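Local coordinates for ABC transporter substrate binding protein (Ribose) (Agrobacterium vitis, PDB 5DKV) that binds the sugar alpha-D-tagatopyranose and probably serves as the carbohydrate-capturing component of an ABC transporter, at residues Lys27-Thr38 with Gly57-Phe68. Numbering follows the deposited sequence.
Sequences KFRIALIPGLTT and GAQIIFQGAPDF
I30 pairs through its N with Q59 O and through its O with I61 N, within the alternating backbone hydrogen bonds that join parallel strands 29-33 and 59-62. F28 O accepts from Q59 N, and L32 N reaches I61 O at 2.7 Å. Q63 N to L32 O is longer, at 3.2 Å. Beyond the strands the two segments are bridged by a hydrogen bond from T37 N to A65 O (3.1 Å) and by waters: one links P34 O to A65 N, another G35 O to D67 O.

Side chains pair on both sheet faces. L32 and F62 lie side by side: chi1 angles near 180° (173° and -179°) send both the same way, and L32 chi2 of 58° puts CD2 in the ring plane at its edge, 3.8 Å from F62 CD1. Farther along the ring, P34 CG approaches F62 CZ at 3.7 Å. On the face of R29 and I61, I61 CD1 sits over the guanidinium plane, 3.4 Å from R29 NH2; hydrogen bonds to the K83 and K84 carbonyls hold that group.

This is the first beta-alpha-beta unit of a periplasmic binding protein fold, with helix 40-56 as its crossover. Strand 59-62 is one of the sheet's two outermost strands, and the F68 side chain comes within about 4 Å of the bound alpha-D-tagatopyranose. A31 and I33 pack on helix 70-81, I60 on helices 40-56 and 276-291, while strand 29-33 continues the sheet to strand 87-90.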
loop_
_atom_site.group_PDB
_atom_site.type_symbol
_atom_site.label_atom_id
_atom_site.label_comp_id
_atom_site.label_asym_id
_atom_site.label_seq_id
_atom_site.Cartn_x
_atom_site.Cartn_y
_atom_site.Cartn_z
ATOM N N LYS A 27 7.312 -22.872 -18.695
ATOM C CA LYS A 27 7.812 -21.534 -18.387
ATOM C C LYS A 27 6.818 -20.470 -18.835
ATOM O O LYS A 27 6.493 -20.350 -20.024
ATOM C CB LYS A 27 9.161 -21.299 -19.037
ATOM C CG LYS A 27 10.249 -22.225 -18.501
ATOM C CD LYS A 27 11.454 -22.198 -19.406
ATOM C CE LYS A 27 12.563 -23.104 -18.906
ATOM N NZ LYS A 27 13.855 -22.726 -19.532
ATOM N N PHE A 28 6.358 -19.704 -17.860
ATOM C CA PHE A 28 5.281 -18.751 -18.055
ATOM C C PHE A 28 5.778 -17.325 -18.131
ATOM O O PHE A 28 6.854 -17.005 -17.631
ATOM C CB PHE A 28 4.269 -18.902 -16.928
ATOM C CG PHE A 28 3.519 -20.212 -16.956
ATOM C CD1 PHE A 28 2.554 -20.453 -17.908
ATOM C CD2 PHE A 28 3.768 -21.188 -16.007
ATOM C CE1 PHE A 28 1.849 -21.646 -17.918
ATOM C CE2 PHE A 28 3.082 -22.385 -16.023
ATOM C CZ PHE A 28 2.112 -22.614 -16.977
ATOM N N ARG A 29 4.978 -16.482 -18.769
ATOM C CA ARG A 29 5.188 -15.040 -18.763
ATOM C C ARG A 29 4.074 -14.388 -17.955
ATOM O O ARG A 29 2.914 -14.413 -18.346
ATOM C CB ARG A 29 5.233 -14.503 -20.190
ATOM C CG ARG A 29 6.451 -15.015 -20.939
ATOM C CD ARG A 29 6.282 -14.929 -22.440
ATOM N NE ARG A 29 6.141 -13.551 -22.900
ATOM C CZ ARG A 29 5.008 -13.013 -23.354
ATOM N NH1 ARG A 29 3.891 -13.731 -23.408
ATOM N NH2 ARG A 29 4.997 -11.745 -23.761
ATOM N N ILE A 30 4.438 -13.845 -16.800
ATOM C CA ILE A 30 3.472 -13.277 -15.865
ATOM C C ILE A 30 3.698 -11.777 -15.770
ATOM O O ILE A 30 4.806 -11.327 -15.476
ATOM C CB ILE A 30 3.602 -13.934 -14.467
ATOM C CG1 ILE A 30 3.312 -15.429 -14.555
ATOM C CG2 ILE A 30 2.671 -13.244 -13.433
ATOM C CD1 ILE A 30 3.735 -16.227 -13.316
ATOM N N ALA A 31 2.663 -10.998 -16.058
ATOM C CA ALA A 31 2.780 -9.547 -16.043
ATOM C C ALA A 31 2.527 -8.987 -14.652
ATOM O O ALA A 31 1.728 -9.540 -13.897
ATOM C CB ALA A 31 1.821 -8.947 -17.005
ATOM N N LEU A 32 3.230 -7.913 -14.319
ATOM C CA LEU A 32 3.016 -7.183 -13.071
ATOM C C LEU A 32 2.891 -5.713 -13.405
ATOM O O LEU A 32 3.802 -5.122 -13.962
ATOM C CB LEU A 32 4.147 -7.432 -12.066
ATOM C CG LEU A 32 4.090 -6.591 -10.795
ATOM C CD1 LEU A 32 2.775 -6.774 -10.001
ATOM C CD2 LEU A 32 5.317 -6.946 -9.919
ATOM N N ILE A 33 1.725 -5.155 -13.083
ATOM C CA ILE A 33 1.400 -3.767 -13.319
ATOM C C ILE A 33 1.206 -3.069 -11.956
ATOM O O ILE A 33 0.208 -3.273 -11.281
ATOM C CB ILE A 33 0.126 -3.625 -14.187
ATOM C CG1 ILE A 33 0.317 -4.322 -15.539
ATOM C CG2 ILE A 33 -0.188 -2.118 -14.382
ATOM C CD1 ILE A 33 -0.925 -4.385 -16.422
ATOM N N PRO A 34 2.181 -2.264 -11.535
ATOM C CA PRO A 34 2.090 -1.617 -10.212
ATOM C C PRO A 34 1.118 -0.446 -10.245
ATOM O O PRO A 34 0.661 -0.041 -11.320
ATOM C CB PRO A 34 3.511 -1.128 -9.967
ATOM C CG PRO A 34 3.955 -0.746 -11.351
ATOM C CD PRO A 34 3.382 -1.826 -12.267
ATOM N N GLY A 35 0.834 0.114 -9.080
ATOM C CA GLY A 35 0.058 1.334 -9.029
ATOM C C GLY A 35 0.840 2.561 -9.476
ATOM O O GLY A 35 0.254 3.523 -9.982
ATOM N N LEU A 36 2.151 2.527 -9.260
ATOM C CA LEU A 36 3.058 3.641 -9.496
ATOM C C LEU A 36 4.457 3.046 -9.590
ATOM O O LEU A 36 4.836 2.265 -8.732
ATOM C CB LEU A 36 2.971 4.667 -8.336
ATOM C CG LEU A 36 4.035 5.763 -8.223
ATOM C CD1 LEU A 36 4.115 6.514 -9.522
ATOM C CD2 LEU A 36 3.690 6.693 -7.047
ATOM N N THR A 37 5.235 3.409 -10.604
ATOM C CA THR A 37 6.567 2.825 -10.786
ATOM C C THR A 37 7.607 3.282 -9.768
ATOM O O THR A 37 8.423 2.475 -9.326
ATOM C CB THR A 37 7.098 3.141 -12.193
ATOM O OG1 THR A 37 6.959 4.545 -12.459
ATOM C CG2 THR A 37 6.316 2.361 -13.206
ATOM N N THR A 38 7.593 4.577 -9.440
ATOM C CA THR A 38 8.579 5.210 -8.564
ATOM C C THR A 38 8.068 5.283 -7.130
ATOM O O THR A 38 7.835 6.367 -6.550
ATOM C CB THR A 38 8.892 6.615 -9.039
ATOM O OG1 THR A 38 7.666 7.352 -9.136
ATOM C CG2 THR A 38 9.590 6.573 -10.404
ATOM N N GLY A 57 10.388 -20.730 -12.538
ATOM C CA GLY A 57 10.824 -20.729 -13.924
ATOM C C GLY A 57 10.139 -19.751 -14.866
ATOM O O GLY A 57 10.215 -19.922 -16.088
ATOM N N ALA A 58 9.506 -18.716 -14.304
ATOM C CA ALA A 58 8.742 -17.767 -15.087
ATOM C C ALA A 58 9.538 -16.494 -15.372
ATOM O O ALA A 58 10.585 -16.258 -14.778
ATOM C CB ALA A 58 7.446 -17.418 -14.369
ATOM N N GLN A 59 9.049 -15.723 -16.331
ATOM C CA GLN A 59 9.571 -14.384 -16.596
ATOM C C GLN A 59 8.519 -13.369 -16.209
ATOM O O GLN A 59 7.325 -13.585 -16.457
ATOM C CB GLN A 59 9.935 -14.182 -18.059
ATOM C CG GLN A 59 10.491 -12.745 -18.350
ATOM C CD GLN A 59 10.818 -12.454 -19.823
ATOM O OE1 GLN A 59 10.148 -12.944 -20.738
ATOM N NE2 GLN A 59 11.846 -11.626 -20.048
ATOM N N ILE A 60 8.963 -12.275 -15.600
ATOM C CA ILE A 60 8.052 -11.179 -15.266
ATOM C C ILE A 60 8.072 -10.145 -16.365
ATOM O O ILE A 60 9.152 -9.682 -16.804
ATOM C CB ILE A 60 8.413 -10.506 -13.926
ATOM C CG1 ILE A 60 8.349 -11.504 -12.775
ATOM C CG2 ILE A 60 7.474 -9.295 -13.638
ATOM C CD1 ILE A 60 7.006 -12.108 -12.541
ATOM N N ILE A 61 6.870 -9.783 -16.818
ATOM C CA ILE A 61 6.679 -8.632 -17.692
ATOM C C ILE A 61 6.208 -7.489 -16.800
ATOM O O ILE A 61 5.088 -7.526 -16.305
ATOM C CB ILE A 61 5.637 -8.909 -18.799
ATOM C CG1 ILE A 61 6.059 -10.118 -19.622
ATOM C CG2 ILE A 61 5.451 -7.663 -19.680
ATOM C CD1 ILE A 61 5.014 -10.595 -20.587
ATOM N N PHE A 62 7.058 -6.492 -16.593
ATOM C CA PHE A 62 6.752 -5.417 -15.652
ATOM C C PHE A 62 6.588 -4.101 -16.374
ATOM O O PHE A 62 7.448 -3.684 -17.142
ATOM C CB PHE A 62 7.858 -5.323 -14.594
ATOM C CG PHE A 62 7.639 -4.257 -13.564
ATOM C CD1 PHE A 62 6.992 -4.538 -12.371
ATOM C CD2 PHE A 62 8.088 -2.972 -13.774
ATOM C CE1 PHE A 62 6.798 -3.564 -11.422
ATOM C CE2 PHE A 62 7.903 -2.000 -12.821
ATOM C CZ PHE A 62 7.267 -2.294 -11.643
ATOM N N GLN A 63 5.455 -3.441 -16.145
ATOM C CA GLN A 63 5.229 -2.134 -16.771
ATOM C C GLN A 63 4.223 -1.370 -15.946
ATOM O O GLN A 63 3.215 -1.923 -15.522
ATOM C CB GLN A 63 4.743 -2.268 -18.213
ATOM C CG GLN A 63 4.894 -0.993 -18.976
ATOM C CD GLN A 63 4.452 -1.118 -20.424
ATOM O OE1 GLN A 63 4.493 -2.199 -21.006
ATOM N NE2 GLN A 63 4.028 0.001 -21.012
ATOM N N GLY A 64 4.521 -0.106 -15.702
ATOM C CA GLY A 64 3.636 0.747 -14.932
ATOM C C GLY A 64 3.653 2.179 -15.418
ATOM O O GLY A 64 4.501 2.576 -16.242
ATOM N N ALA A 65 2.705 2.959 -14.909
ATOM C CA ALA A 65 2.671 4.399 -15.143
ATOM C C ALA A 65 3.395 5.152 -14.022
ATOM O O ALA A 65 3.609 4.599 -12.937
ATOM C CB ALA A 65 1.231 4.870 -15.247
ATOM N N PRO A 66 3.785 6.415 -14.280
ATOM C CA PRO A 66 4.535 7.206 -13.299
ATOM C C PRO A 66 3.658 7.925 -12.285
ATOM O O PRO A 66 4.214 8.614 -11.431
ATOM C CB PRO A 66 5.279 8.217 -14.171
ATOM C CG PRO A 66 4.371 8.422 -15.335
ATOM C CD PRO A 66 3.685 7.106 -15.581
ATOM N N ASP A 67 2.333 7.799 -12.396
ATOM C CA ASP A 67 1.408 8.325 -11.394
ATOM C C ASP A 67 0.291 7.315 -11.106
ATOM O O ASP A 67 -0.067 6.504 -11.958
ATOM C CB ASP A 67 0.818 9.686 -11.823
ATOM C CG ASP A 67 0.133 9.659 -13.193
ATOM O OD1 ASP A 67 0.469 8.804 -14.038
ATOM O OD2 ASP A 67 -0.729 10.546 -13.420
ATOM N N PHE A 68 -0.219 7.359 -9.878
ATOM C CA PHE A 68 -1.308 6.497 -9.403
ATOM C C PHE A 68 -2.595 7.088 -9.953
ATOM O O PHE A 68 -3.177 8.011 -9.370
ATOM C CB PHE A 68 -1.297 6.428 -7.865
ATOM C CG PHE A 68 -2.165 5.354 -7.275
ATOM C CD1 PHE A 68 -3.529 5.540 -7.127
ATOM C CD2 PHE A 68 -1.610 4.171 -6.845
ATOM C CE1 PHE A 68 -4.321 4.550 -6.556
ATOM C CE2 PHE A 68 -2.393 3.175 -6.281
ATOM C CZ PHE A 68 -3.747 3.359 -6.145
HETATM O O HOH W 1 0.564 1.821 -13.428
HETATM O O HOH W 2 -0.863 3.955 -12.350
HETATM O O HOH W 3 6.960 8.780 -11.207
#